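Local coordinates for protein MdcC (Pseudomonas fluorescens, PDB 5VIT) that probably serves as the acyl carrier subunit of malonate decarboxylase, holding acetyl and malonyl groups as thioesters on a CoA-derived prosthetic group, at residues Gln45-Gly50 against Ile75-Ala80. Residues are numbered along the deposited sequence; the frame is centred on the assembly and turned at random.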
loop_
_atom_site.group_PDB
_atom_site.type_symbol
_atom_site.label_atom_id
_atom_site.label_comp_id
_atom_site.label_asym_id
_atom_site.label_seq_id
_atom_site.Cartn_x
_atom_site.Cartn_y
_atom_site.Cartn_z
ATOM N N GLN B 45 24.403 14.465 11.814
ATOM C CA GLN B 45 25.297 15.384 11.135
ATOM C C GLN B 45 25.027 15.235 9.655
ATOM O O GLN B 45 25.117 14.122 9.111
ATOM C CB GLN B 45 26.749 15.080 11.464
ATOM C CG GLN B 45 27.466 16.228 12.085
ATOM C CD GLN B 45 28.771 15.811 12.729
ATOM O OE1 GLN B 45 29.137 14.634 12.715
ATOM N NE2 GLN B 45 29.476 16.776 13.312
ATOM N N THR B 46 24.663 16.335 9.002
ATOM C CA THR B 46 24.221 16.259 7.615
ATOM C C THR B 46 24.851 17.386 6.805
ATOM O O THR B 46 25.074 18.472 7.315
ATOM C CB THR B 46 22.646 16.298 7.504
ATOM O OG1 THR B 46 22.242 16.127 6.140
ATOM C CG2 THR B 46 22.086 17.624 8.025
ATOM N N SER B 47 25.156 17.102 5.548
ATOM C CA SER B 47 25.690 18.097 4.629
ATOM C C SER B 47 24.644 19.106 4.158
ATOM O O SER B 47 24.987 20.180 3.668
ATOM C CB SER B 47 26.283 17.397 3.411
ATOM O OG SER B 47 25.328 16.521 2.834
ATOM N N VAL B 48 23.372 18.730 4.273
ATOM C CA VAL B 48 22.259 19.551 3.813
ATOM C C VAL B 48 21.780 20.541 4.887
ATOM O O VAL B 48 21.253 20.136 5.931
ATOM C CB VAL B 48 21.072 18.684 3.406
ATOM C CG1 VAL B 48 20.009 19.541 2.708
ATOM C CG2 VAL B 48 21.528 17.536 2.515
ATOM N N ASN B 49 21.960 21.833 4.624
ATOM C CA ASN B 49 21.568 22.878 5.568
ATOM C C ASN B 49 20.065 23.111 5.565
ATOM O O ASN B 49 19.417 22.947 4.535
ATOM C CB ASN B 49 22.283 24.190 5.244
ATOM C CG ASN B 49 23.789 24.077 5.344
ATOM O OD1 ASN B 49 24.332 23.644 6.363
ATOM N ND2 ASN B 49 24.476 24.466 4.275
ATOM N N GLY B 50 19.525 23.493 6.722
ATOM C CA GLY B 50 18.117 23.822 6.854
ATOM C C GLY B 50 17.161 22.648 6.705
ATOM O O GLY B 50 16.014 22.815 6.265
ATOM N N ILE B 75 24.030 9.527 13.409
ATOM C CA ILE B 75 23.862 9.530 11.968
ATOM C C ILE B 75 24.857 10.482 11.328
ATOM O O ILE B 75 25.031 11.609 11.798
ATOM C CB ILE B 75 22.425 9.928 11.580
ATOM C CG1 ILE B 75 21.447 8.821 11.971
ATOM C CG2 ILE B 75 22.333 10.242 10.095
ATOM C CD1 ILE B 75 20.012 9.210 11.816
ATOM N N HIS B 76 25.526 10.015 10.272
ATOM C CA HIS B 76 26.390 10.871 9.464
ATOM C C HIS B 76 25.881 10.808 8.049
ATOM O O HIS B 76 26.064 9.800 7.358
ATOM C CB HIS B 76 27.864 10.434 9.548
ATOM C CG HIS B 76 28.406 10.409 10.945
ATOM N ND1 HIS B 76 28.972 9.283 11.507
ATOM C CD2 HIS B 76 28.463 11.375 11.899
ATOM C CE1 HIS B 76 29.354 9.553 12.743
ATOM N NE2 HIS B 76 29.048 10.813 13.009
ATOM N N ASP B 77 25.223 11.883 7.632
ATOM C CA ASP B 77 24.570 11.946 6.337
ATOM C C ASP B 77 25.240 12.894 5.341
ATOM O O ASP B 77 25.519 14.055 5.647
ATOM C CB ASP B 77 23.107 12.366 6.500
ATOM C CG ASP B 77 22.475 12.722 5.179
ATOM O OD1 ASP B 77 22.076 11.789 4.467
ATOM O OD2 ASP B 77 22.404 13.922 4.828
ATOM N N PHE B 78 25.463 12.385 4.134
ATOM C CA PHE B 78 26.024 13.159 3.026
ATOM C C PHE B 78 24.937 13.311 1.945
ATOM O O PHE B 78 25.127 12.936 0.784
ATOM C CB PHE B 78 27.286 12.452 2.482
ATOM C CG PHE B 78 28.150 13.291 1.569
ATOM C CD1 PHE B 78 27.787 14.585 1.197
ATOM C CD2 PHE B 78 29.346 12.765 1.074
ATOM C CE1 PHE B 78 28.594 15.340 0.353
ATOM C CE2 PHE B 78 30.157 13.509 0.218
ATOM C CZ PHE B 78 29.783 14.804 -0.139
ATOM N N GLY B 79 23.783 13.832 2.339
ATOM C CA GLY B 79 22.745 14.173 1.372
ATOM C C GLY B 79 21.886 13.045 0.816
ATOM O O GLY B 79 21.423 13.109 -0.323
ATOM N N ALA B 80 21.664 12.007 1.613
ATOM C CA ALA B 80 20.760 10.946 1.225
ATOM C C ALA B 80 19.328 11.494 1.075
ATOM O O ALA B 80 18.956 12.429 1.774
ATOM C CB ALA B 80 20.801 9.827 2.244
#
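The hydroxyl of Thr46 donates to the carboxylate of Asp77, OG1 to OD2 at 2.6 Å, the side chains side by side on one face of a parallel strand pair. With OG1 anti to the backbone N (chi1 -176°), the Thr46 hydroxyl is directed at Asp77 and meets OD2 on the carboxylate's anti side. Asp77 is suited to this buried place because its carboxylate also gathers the turn leading to Ala80: Gly79 N reaches the same OD2 from above the carboxylate plane, 2.8 Å away, making an Asx turn, and Ala80 N meets OD1 on its syn side. An alanine at Asp77 would probably leave the Thr46 hydroxyl and both turn amides without their acceptor, freeing the turn to shift. The backbone at Gly79 has a positive phi (79°), which glycine adopts readily, and Val48 CG2 rests on its CA at 3.8 Å. Backbone bonds, among them Asp77 N to Gln45 O (2.7 Å), set the register. On the other face, Gln45 OE1 lies at the His76 ring edge, 3.4 Å from CD2, while His76 ND1 is hydrogen-bonded to Glu29 OE1. Strands 39-46 and 71-78 belong to a beta-alpha-beta unit whose helix 52-62 sends Trp55 against Thr46 and Asp77; strands 2-9 and 27-34 flank the pair.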